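Local atomic coordinates of homospermidine synthase (Legionella pneumophila subsp. pneumophila str. Philadelphia 1, PDB entry 2PH5), a protein that binds NAD and probably catalyses the formation of the polyamine homospermidine. Residues F16-F21 against S41-I46; V274-W279 against T316-Y321. All coordinates share one frame; numbering follows the deposited sequence.

Overall arrangement
Contact 1 and contact 2 lie on opposite sides of the chain's centre, their centres 36 Å apart, and share no strand. Both are buried, although contact 1 runs out to solvent at its Ser-41 end. Contact 1 joins neighbouring strands of the parallel nucleotide-binding sheet, so its chemistry is a ladder of backbone hydrogen bonds with aliphatic packing on both faces, and its far end meets NAD. Contact 2, in the saccharopine dehydrogenase C-terminal domain, joins strands of two different sheets; its contacts are mostly between side chains, Ser-278 OG turns to His-204, and His-318 bonds within its own strand. Its link with the cofactor is indirect, through Tyr-319 and the NAD-binding Asn-159.

Contact 1: F16-F21 against S41-I46; sequences FVILGF and SQVTII. With NAD (nicotinamide-adenine-dinucleotide), chain C.
Phe-21 and Ile-45 cross at about a right angle, with CG2 of Ile-45 3.8 Å from Phe-21 CD1. Ile-45 CD1 is modelled over one ring face, too close for its exact position to be trusted. Packing is close on the same sheet face where Ile-18 and Ile-45 run side by side, CG2 to CG1 at 3.9 Å. Helix 23-35 covers this face, with Met-29 on Phe-21 and Ile-32 on Phe-16. Strands 16-19 and 43-46 are parallel, and with helix 23-35 between them they form the first beta-alpha-beta unit of a Rossmann fold. Gly-20 would be the first glycine of a GxGxxG pattern, consistent with its CA lying 3.6 Å from NAD O4B. Five backbone bonds tie the strands tightly, from Phe-16 N to Gln-42 O (2.7 Å) to Gly-20 N on Ile-46 O (2.6 Å). Phe-21 N gives a weak bond to ribose O3B. Toward Ser-41 the pair opens to solvent: exposed Ser-41 touches nothing across, and the Gln-42 amide turns to Asn-14 O, Phe-12 O and Lys-39 N. On the other sheet face, partly exposed Thr-44 holds OG1 anti to its backbone N (chi1 166°), leaving CG2 to touch Val-17 CG2 at 3.6 Å.

Contact 2: V274-W279 against T316-Y321; sequences VMVRSW and TVHYAY
Val-276 and His-318 reach toward each other tip to tip, and the contact consists of little more than these two, Ser-278 and Ala-320. CG1 of Val-276 meets the imidazole of His-318 obliquely at CE1 (3.7 Å), while CG2, between the backbone N and the carbonyl carbon of its own residue, lies 3.8 Å from Ala-320 CB. Alongside, the CB atoms of Ser-278 and Ala-320 meet at 3.5 Å. The small methyl of Ala-320 thus touches both side chains of strand 275-278 that face it.

One layer out, CG of His-318 sits between its backbone N and carbonyl carbon (chi1 69°). His-318 ND1 donates to Tyr-319 O at 3.2 Å from above the carbonyl plane, which may help hold the ring's rotation; the ring of His-204 meets it too. Ser-278 OG bonds to His-204 ND1, so the polar tip is satisfied beside the packed carbons. Leu-290 packs against both Val-276 and His-318. The side chain of Tyr-319 leaves its strand away from 274-279; its OH bonds to Glu-207 OE1, and it comes within about 3 Å of the side chain of NAD-binding Asn-159. Arg-277 NE forms a salt bridge with Glu-338 of the second subunit. The axes of strand 275-278 and segment 316-321 pass 7.4 Å apart at 86°, a near-perpendicular crossing consistent with orthogonal packing of the two-stranded sheet 275-278/286-289 on the mixed sheet.

Contact 1: F16-F21 against S41-I46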
ATOM      1  N   PHE A  16       9.832 -37.265 -18.551  1.00 33.66           N
ATOM      2  CA  PHE A  16       9.592 -36.304 -17.484  1.00 30.38           C
ATOM      3  C   PHE A  16       8.115 -36.298 -17.123  1.00 28.73           C
ATOM      4  O   PHE A  16       7.275 -35.991 -17.964  1.00 29.01           O
ATOM      5  CB  PHE A  16       9.995 -34.897 -17.927  1.00 29.08           C
ATOM      6  CG  PHE A  16      11.474 -34.632 -17.857  1.00 30.21           C
ATOM      7  CD1 PHE A  16      12.190 -34.290 -19.001  1.00 29.01           C
ATOM      8  CD2 PHE A  16      12.146 -34.691 -16.643  1.00 29.13           C
ATOM      9  CE1 PHE A  16      13.554 -34.009 -18.932  1.00 29.81           C
ATOM     10  CE2 PHE A  16      13.509 -34.412 -16.566  1.00 28.16           C
ATOM     11  CZ  PHE A  16      14.211 -34.070 -17.711  1.00 29.01           C
ATOM     12  N   VAL A  17       7.792 -36.658 -15.887  1.00 25.99           N
ATOM     13  CA  VAL A  17       6.401 -36.631 -15.455  1.00 25.97           C
ATOM     14  C   VAL A  17       6.231 -35.395 -14.579  1.00 26.70           C
ATOM     15  O   VAL A  17       6.774 -35.325 -13.479  1.00 27.27           O
ATOM     16  CB  VAL A  17       5.998 -37.871 -14.600  1.00 25.23           C
ATOM     17  CG1 VAL A  17       4.564 -37.698 -14.091  1.00 23.17           C
ATOM     18  CG2 VAL A  17       6.103 -39.152 -15.420  1.00 24.63           C
ATOM     19  N   ILE A  18       5.502 -34.401 -15.061  1.00 26.16           N
ATOM     20  CA  ILE A  18       5.310 -33.227 -14.237  1.00 26.35           C
ATOM     21  C   ILE A  18       3.866 -33.142 -13.759  1.00 26.23           C
ATOM     22  O   ILE A  18       2.931 -33.102 -14.565  1.00 26.07           O
ATOM     23  CB  ILE A  18       5.741 -31.929 -14.991  1.00 27.24           C
ATOM     24  CG1 ILE A  18       4.943 -30.739 -14.454  1.00 26.47           C
ATOM     25  CG2 ILE A  18       5.652 -32.127 -16.500  1.00 26.94           C
ATOM     26  CD1 ILE A  18       5.159 -29.467 -15.218  1.00 26.25           C
ATOM     27  N   LEU A  19       3.674 -33.161 -12.442  1.00 25.53           N
ATOM     28  CA  LEU A  19       2.317 -33.072 -11.931  1.00 27.39           C
ATOM     29  C   LEU A  19       2.102 -31.644 -11.479  1.00 25.54           C
ATOM     30  O   LEU A  19       2.915 -31.076 -10.751  1.00 24.67           O
ATOM     31  CB  LEU A  19       2.056 -34.050 -10.777  1.00 29.64           C
ATOM     32  CG  LEU A  19       2.520 -33.643  -9.387  1.00 32.77           C
ATOM     33  CD1 LEU A  19       1.852 -34.516  -8.341  1.00 34.26           C
ATOM     34  CD2 LEU A  19       4.027 -33.747  -9.322  1.00 36.47           C
ATOM     35  N   GLY A  20       0.991 -31.077 -11.926  1.00 24.10           N
ATOM     36  CA  GLY A  20       0.676 -29.699 -11.627  1.00 23.59           C
ATOM     37  C   GLY A  20       1.046 -28.917 -12.870  1.00 22.10           C
ATOM     38  O   GLY A  20       2.017 -29.267 -13.540  1.00 20.82           O
ATOM     39  N   PHE A  21       0.279 -27.884 -13.205  1.00 21.58           N
ATOM     40  CA  PHE A  21       0.592 -27.083 -14.381  1.00 21.70           C
ATOM     41  C   PHE A  21       0.142 -25.642 -14.171  1.00 23.12           C
ATOM     42  O   PHE A  21      -0.572 -25.070 -14.997  1.00 22.29           O
ATOM     43  CB  PHE A  21      -0.081 -27.669 -15.630  1.00 20.97           C
ATOM     44  CG  PHE A  21       0.642 -27.352 -16.921  1.00 19.98           C
ATOM     45  CD1 PHE A  21       1.992 -27.663 -17.072  1.00 17.05           C
ATOM     46  CD2 PHE A  21      -0.036 -26.773 -17.998  1.00 19.71           C
ATOM     47  CE1 PHE A  21       2.661 -27.405 -18.281  1.00 21.11           C
ATOM     48  CE2 PHE A  21       0.622 -26.512 -19.210  1.00 20.22           C
ATOM     49  CZ  PHE A  21       1.972 -26.829 -19.354  1.00 19.06           C
ATOM     50  N   SER A  41       6.995 -36.362 -26.712  1.00 29.18           N
ATOM     51  CA  SER A  41       6.369 -37.604 -26.259  1.00 28.15           C
ATOM     52  C   SER A  41       7.010 -38.079 -24.951  1.00 27.42           C
ATOM     53  O   SER A  41       6.436 -38.881 -24.224  1.00 26.60           O
ATOM     54  CB  SER A  41       6.493 -38.699 -27.323  1.00 26.73           C
ATOM     55  OG  SER A  41       7.843 -39.072 -27.536  1.00 28.00           O
ATOM     56  N   GLN A  42       8.202 -37.579 -24.653  1.00 27.30           N
ATOM     57  CA  GLN A  42       8.888 -37.957 -23.429  1.00 27.84           C
ATOM     58  C   GLN A  42       8.446 -37.104 -22.248  1.00 28.28           C
ATOM     59  O   GLN A  42       9.057 -37.132 -21.178  1.00 29.07           O
ATOM     60  CB  GLN A  42      10.396 -37.833 -23.610  1.00 26.99           C
ATOM     61  CG  GLN A  42      11.011 -38.959 -24.412  1.00 27.78           C
ATOM     62  CD  GLN A  42      12.469 -38.718 -24.700  1.00 28.55           C
ATOM     63  OE1 GLN A  42      12.821 -37.967 -25.611  1.00 30.32           O
ATOM     64  NE2 GLN A  42      13.333 -39.339 -23.912  1.00 28.59           N
ATOM     65  N   VAL A  43       7.383 -36.336 -22.444  1.00 26.96           N
ATOM     66  CA  VAL A  43       6.868 -35.490 -21.383  1.00 25.70           C
ATOM     67  C   VAL A  43       5.375 -35.748 -21.212  1.00 24.55           C
ATOM     68  O   VAL A  43       4.661 -35.965 -22.184  1.00 25.03           O
ATOM     69  CB  VAL A  43       7.114 -34.000 -21.710  1.00 25.93           C
ATOM     70  CG1 VAL A  43       6.807 -33.138 -20.495  1.00 25.02           C
ATOM     71  CG2 VAL A  43       8.558 -33.805 -22.153  1.00 24.48           C
ATOM     72  N   THR A  44       4.920 -35.750 -19.967  1.00 26.60           N
ATOM     73  CA  THR A  44       3.513 -35.978 -19.640  1.00 27.14           C
ATOM     74  C   THR A  44       3.158 -35.062 -18.459  1.00 25.83           C
ATOM     75  O   THR A  44       3.963 -34.887 -17.544  1.00 26.06           O
ATOM     76  CB  THR A  44       3.259 -37.477 -19.280  1.00 28.59           C
ATOM     77  OG1 THR A  44       1.982 -37.611 -18.649  1.00 32.04           O
ATOM     78  CG2 THR A  44       4.339 -38.004 -18.354  1.00 30.82           C
ATOM     79  N   ILE A  45       1.965 -34.468 -18.508  1.00 24.35           N
ATOM     80  CA  ILE A  45       1.485 -33.543 -17.476  1.00 21.29           C
ATOM     81  C   ILE A  45       0.170 -34.001 -16.850  1.00 23.24           C
ATOM     82  O   ILE A  45      -0.771 -34.344 -17.561  1.00 21.98           O
ATOM     83  CB  ILE A  45       1.211 -32.144 -18.059  1.00 19.66           C
ATOM     84  CG1 ILE A  45       2.485 -31.562 -18.661  1.00 17.31           C
ATOM     85  CG2 ILE A  45       0.628 -31.226 -16.985  1.00 16.50           C
ATOM     86  CD1 ILE A  45       2.232 -30.285 -19.427  1.00 11.07           C
ATOM     87  N   ILE A  46       0.107 -33.979 -15.522  1.00 24.36           N
ATOM     88  CA  ILE A  46      -1.093 -34.363 -14.793  1.00 25.58           C
ATOM     89  C   ILE A  46      -1.443 -33.196 -13.887  1.00 27.65           C
ATOM     90  O   ILE A  46      -0.602 -32.762 -13.100  1.00 29.97           O
ATOM     91  CB  ILE A  46      -0.841 -35.583 -13.909  1.00 26.16           C
ATOM     92  CG1 ILE A  46      -0.192 -36.684 -14.745  1.00 26.65           C
ATOM     93  CG2 ILE A  46      -2.147 -36.026 -13.250  1.00 22.89           C
ATOM     94  CD1 ILE A  46       0.064 -37.955 -13.993  1.00 29.27           C
TER
HETATM   95  PA  NAD C 501      -0.502 -23.034  -8.830  1.00 27.86           P
HETATM   96  O1A NAD C 501      -1.605 -23.041  -7.808  1.00 26.13           O
HETATM   97  O2A NAD C 501      -0.501 -21.953  -9.854  1.00 27.37           O
HETATM   98  O5B NAD C 501      -0.439 -24.453  -9.613  1.00 25.38           O
HETATM   99  C5B NAD C 501      -0.487 -25.680  -8.890  1.00 27.00           C
HETATM  100  C4B NAD C 501      -1.038 -26.771  -9.827  1.00 29.21           C
HETATM  101  O4B NAD C 501      -1.106 -27.950  -9.053  1.00 29.00           O
HETATM  102  C3B NAD C 501      -2.447 -26.500 -10.364  1.00 28.14           C
HETATM  103  O3B NAD C 501      -2.456 -26.571 -11.792  1.00 29.26           O
HETATM  104  C2B NAD C 501      -3.296 -27.572  -9.738  1.00 28.91           C
HETATM  105  O2B NAD C 501      -4.385 -28.010 -10.518  1.00 28.66           O
HETATM  106  C1B NAD C 501      -2.281 -28.661  -9.386  1.00 28.62           C
HETATM  107  N9A NAD C 501      -2.621 -29.498  -8.229  1.00 29.31           N
HETATM  108  C8A NAD C 501      -3.364 -29.055  -7.121  1.00 29.97           C
HETATM  109  N7A NAD C 501      -4.171 -30.025  -6.646  1.00 29.74           N
HETATM  110  C5A NAD C 501      -3.978 -31.102  -7.441  1.00 30.34           C
HETATM  111  C6A NAD C 501      -4.535 -32.380  -7.418  1.00 29.38           C
HETATM  112  N6A NAD C 501      -5.424 -32.785  -6.510  1.00 26.74           N
HETATM  113  N1A NAD C 501      -4.118 -33.267  -8.400  1.00 29.57           N
HETATM  114  C2A NAD C 501      -3.197 -32.921  -9.368  1.00 28.17           C
HETATM  115  N3A NAD C 501      -2.627 -31.670  -9.407  1.00 29.92           N
HETATM  116  C4A NAD C 501      -3.037 -30.798  -8.439  1.00 29.62           C
HETATM  117  O3  NAD C 501       0.832 -22.914  -7.988  1.00 28.99           O
HETATM  118  PN  NAD C 501       2.387 -22.933  -8.385  1.00 29.46           P
HETATM  119  O1N NAD C 501       3.022 -21.780  -7.704  1.00 29.57           O
HETATM  120  O2N NAD C 501       2.483 -23.040  -9.884  1.00 25.34           O
HETATM  121  O5D NAD C 501       2.665 -24.301  -7.636  1.00 32.91           O
HETATM  122  C5D NAD C 501       3.907 -24.951  -7.531  1.00 34.33           C
HETATM  123  C4D NAD C 501       4.433 -24.575  -6.162  1.00 35.46           C
HETATM  124  O4D NAD C 501       5.722 -24.040  -6.300  1.00 35.99           O
HETATM  125  C3D NAD C 501       4.053 -24.493  -4.698  1.00 35.59           C
HETATM  126  O3D NAD C 501       4.245 -25.733  -4.036  1.00 35.53           O
HETATM  127  C2D NAD C 501       4.981 -23.399  -4.198  1.00 35.56           C
HETATM  128  O2D NAD C 501       5.208 -23.443  -2.818  1.00 37.50           O
HETATM  129  C1D NAD C 501       6.226 -23.589  -5.056  1.00 34.30           C
HETATM  130  N1N NAD C 501       6.995 -22.369  -5.396  1.00 33.51           N
HETATM  131  C2N NAD C 501       8.317 -22.259  -5.029  1.00 32.92           C
HETATM  132  C3N NAD C 501       9.010 -21.086  -5.399  1.00 32.90           C
HETATM  133  C7N NAD C 501      10.445 -20.885  -5.058  1.00 31.18           C
HETATM  134  O7N NAD C 501      11.034 -19.719  -5.477  1.00 32.78           O
HETATM  135  N7N NAD C 501      11.159 -21.780  -4.408  1.00 30.93           N
HETATM  136  C4N NAD C 501       8.361 -20.041  -6.132  1.00 33.89           C
HETATM  137  C5N NAD C 501       7.003 -20.195  -6.483  1.00 33.84           C
HETATM  138  C6N NAD C 501       6.317 -21.341  -6.127  1.00 32.74           C

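Contact 2: V274-W279 against T316-Y321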
ATOM      1  N   VAL A 274       4.177  -7.046   9.491  1.00 18.76           N
ATOM      2  CA  VAL A 274       5.478  -6.704  10.052  1.00 20.02           C
ATOM      3  C   VAL A 274       6.403  -6.203   8.937  1.00 21.98           C
ATOM      4  O   VAL A 274       6.588  -6.879   7.923  1.00 22.12           O
ATOM      5  CB  VAL A 274       6.163  -7.937  10.700  1.00 19.81           C
ATOM      6  CG1 VAL A 274       7.396  -7.502  11.475  1.00 17.15           C
ATOM      7  CG2 VAL A 274       5.187  -8.677  11.606  1.00 18.74           C
HETATM    8  N   MSE A 275       6.983  -5.023   9.117  1.00 23.67           N
HETATM    9  CA  MSE A 275       7.892  -4.462   8.126  1.00 24.52           C
HETATM   10  C   MSE A 275       9.321  -4.482   8.678  1.00 24.58           C
HETATM   11  O   MSE A 275       9.545  -4.312   9.879  1.00 25.32           O
HETATM   12  CB  MSE A 275       7.502  -3.014   7.809  1.00 31.09           C
HETATM   13  CG  MSE A 275       6.062  -2.805   7.375  1.00 36.93           C
HETATM   14 SE   MSE A 275       5.592  -3.794   5.784  1.00 51.78          SE
HETATM   15  CE  MSE A 275       6.612  -2.786   4.474  1.00 41.93           C
ATOM     16  N   VAL A 276      10.288  -4.692   7.799  1.00 22.65           N
ATOM     17  CA  VAL A 276      11.683  -4.704   8.208  1.00 19.79           C
ATOM     18  C   VAL A 276      12.475  -3.851   7.223  1.00 20.50           C
ATOM     19  O   VAL A 276      12.147  -3.781   6.038  1.00 21.78           O
ATOM     20  CB  VAL A 276      12.263  -6.133   8.218  1.00 20.09           C
ATOM     21  CG1 VAL A 276      11.864  -6.865   9.501  1.00 18.78           C
ATOM     22  CG2 VAL A 276      11.765  -6.883   7.006  1.00 19.42           C
ATOM     23  N   ARG A 277      13.514  -3.202   7.736  1.00 18.62           N
ATOM     24  CA  ARG A 277      14.385  -2.340   6.950  1.00 18.01           C
ATOM     25  C   ARG A 277      15.482  -3.169   6.283  1.00 19.78           C
ATOM     26  O   ARG A 277      16.280  -3.800   6.965  1.00 20.28           O
ATOM     27  CB  ARG A 277      15.037  -1.293   7.859  1.00 17.16           C
ATOM     28  CG  ARG A 277      14.068  -0.304   8.495  1.00 16.19           C
ATOM     29  CD  ARG A 277      14.777   0.703   9.400  1.00 14.24           C
ATOM     30  NE  ARG A 277      13.857   1.742   9.858  1.00 17.63           N
ATOM     31  CZ  ARG A 277      13.085   1.653  10.939  1.00 19.21           C
ATOM     32  NH1 ARG A 277      13.122   0.568  11.702  1.00 21.85           N
ATOM     33  NH2 ARG A 277      12.250   2.638  11.242  1.00 13.31           N
ATOM     34  N   SER A 278      15.523  -3.169   4.956  1.00 19.67           N
ATOM     35  CA  SER A 278      16.538  -3.922   4.246  1.00 19.43           C
ATOM     36  C   SER A 278      17.123  -3.098   3.095  1.00 21.92           C
ATOM     37  O   SER A 278      16.892  -1.888   3.006  1.00 22.98           O
ATOM     38  CB  SER A 278      15.952  -5.242   3.741  1.00 18.47           C
ATOM     39  OG  SER A 278      16.952  -6.112   3.265  1.00 10.51           O
ATOM     40  N   TRP A 279      17.869  -3.742   2.204  1.00 23.25           N
ATOM     41  CA  TRP A 279      18.497  -3.012   1.113  1.00 23.15           C
ATOM     42  C   TRP A 279      18.598  -3.811  -0.174  1.00 25.66           C
ATOM     43  O   TRP A 279      18.808  -5.024  -0.152  1.00 26.03           O
ATOM     44  CB  TRP A 279      19.898  -2.581   1.538  1.00 23.13           C
ATOM     45  CG  TRP A 279      20.580  -1.703   0.554  1.00 24.18           C
ATOM     46  CD1 TRP A 279      20.516  -0.348   0.494  1.00 23.53           C
ATOM     47  CD2 TRP A 279      21.451  -2.115  -0.506  1.00 23.16           C
ATOM     48  NE1 TRP A 279      21.296   0.122  -0.533  1.00 25.64           N
ATOM     49  CE2 TRP A 279      21.884  -0.943  -1.166  1.00 24.78           C
ATOM     50  CE3 TRP A 279      21.909  -3.359  -0.963  1.00 22.31           C
ATOM     51  CZ2 TRP A 279      22.760  -0.974  -2.261  1.00 23.48           C
ATOM     52  CZ3 TRP A 279      22.776  -3.391  -2.049  1.00 23.49           C
ATOM     53  CH2 TRP A 279      23.193  -2.202  -2.684  1.00 22.82           C
ATOM     54  N   THR A 316      21.024 -13.983  12.439  1.00 24.42           N
ATOM     55  CA  THR A 316      19.582 -13.823  12.378  1.00 22.92           C
ATOM     56  C   THR A 316      19.250 -13.971  10.892  1.00 22.40           C
ATOM     57  O   THR A 316      19.970 -13.447  10.036  1.00 19.05           O
ATOM     58  CB  THR A 316      19.154 -12.429  12.916  1.00 24.03           C
ATOM     59  OG1 THR A 316      19.193 -12.442  14.347  1.00 25.10           O
ATOM     60  CG2 THR A 316      17.747 -12.064  12.454  1.00 24.99           C
ATOM     61  N   VAL A 317      18.188 -14.712  10.594  1.00 22.49           N
ATOM     62  CA  VAL A 317      17.777 -14.936   9.215  1.00 23.38           C
ATOM     63  C   VAL A 317      16.269 -14.820   9.041  1.00 23.59           C
ATOM     64  O   VAL A 317      15.498 -15.465   9.755  1.00 25.69           O
ATOM     65  CB  VAL A 317      18.179 -16.343   8.709  1.00 24.58           C
ATOM     66  CG1 VAL A 317      17.822 -16.478   7.228  1.00 22.28           C
ATOM     67  CG2 VAL A 317      19.668 -16.579   8.927  1.00 23.31           C
ATOM     68  N   HIS A 318      15.866 -13.997   8.080  1.00 20.87           N
ATOM     69  CA  HIS A 318      14.469 -13.804   7.767  1.00 20.70           C
ATOM     70  C   HIS A 318      14.330 -13.140   6.402  1.00 20.94           C
ATOM     71  O   HIS A 318      15.318 -12.703   5.810  1.00 17.26           O
ATOM     72  CB  HIS A 318      13.758 -12.988   8.862  1.00 19.63           C
ATOM     73  CG  HIS A 318      14.168 -11.550   8.931  1.00 20.81           C
ATOM     74  ND1 HIS A 318      13.846 -10.636   7.950  1.00 20.75           N
ATOM     75  CD2 HIS A 318      14.822 -10.855   9.893  1.00 20.40           C
ATOM     76  CE1 HIS A 318      14.281  -9.441   8.308  1.00 23.17           C
ATOM     77  NE2 HIS A 318      14.876  -9.545   9.483  1.00 18.53           N
ATOM     78  N   TYR A 319      13.094 -13.079   5.919  1.00 21.74           N
ATOM     79  CA  TYR A 319      12.754 -12.532   4.612  1.00 23.13           C
ATOM     80  C   TYR A 319      12.328 -11.048   4.708  1.00 21.61           C
ATOM     81  O   TYR A 319      11.642 -10.650   5.646  1.00 23.40           O
ATOM     82  CB  TYR A 319      11.617 -13.405   4.034  1.00 26.26           C
ATOM     83  CG  TYR A 319      11.345 -13.311   2.541  1.00 31.53           C
ATOM     84  CD1 TYR A 319      10.188 -13.878   1.985  1.00 34.35           C
ATOM     85  CD2 TYR A 319      12.234 -12.655   1.684  1.00 35.75           C
ATOM     86  CE1 TYR A 319       9.922 -13.785   0.604  1.00 35.81           C
ATOM     87  CE2 TYR A 319      11.985 -12.556   0.313  1.00 35.34           C
ATOM     88  CZ  TYR A 319      10.830 -13.123  -0.218  1.00 37.99           C
ATOM     89  OH  TYR A 319      10.596 -13.031  -1.576  1.00 41.74           O
ATOM     90  N   ALA A 320      12.767 -10.238   3.744  1.00 20.09           N
ATOM     91  CA  ALA A 320      12.430  -8.808   3.656  1.00 19.32           C
ATOM     92  C   ALA A 320      11.906  -8.640   2.226  1.00 19.77           C
ATOM     93  O   ALA A 320      12.654  -8.284   1.310  1.00 21.03           O
ATOM     94  CB  ALA A 320      13.684  -7.947   3.868  1.00 15.00           C
ATOM     95  N   TYR A 321      10.618  -8.907   2.049  1.00 21.12           N
ATOM     96  CA  TYR A 321       9.971  -8.873   0.738  1.00 19.97           C
ATOM     97  C   TYR A 321       9.168  -7.631   0.403  1.00 21.05           C
ATOM     98  O   TYR A 321       8.427  -7.103   1.228  1.00 21.40           O
ATOM     99  CB  TYR A 321       9.039 -10.084   0.611  1.00 18.14           C
ATOM    100  CG  TYR A 321       8.395 -10.284  -0.751  1.00 19.48           C
ATOM    101  CD1 TYR A 321       7.074 -10.714  -0.856  1.00 16.41           C
ATOM    102  CD2 TYR A 321       9.127 -10.124  -1.934  1.00 20.30           C
ATOM    103  CE1 TYR A 321       6.500 -10.990  -2.091  1.00 17.24           C
ATOM    104  CE2 TYR A 321       8.555 -10.402  -3.184  1.00 17.45           C
ATOM    105  CZ  TYR A 321       7.241 -10.837  -3.251  1.00 17.02           C
ATOM    106  OH  TYR A 321       6.674 -11.128  -4.472  1.00 17.27           O
TER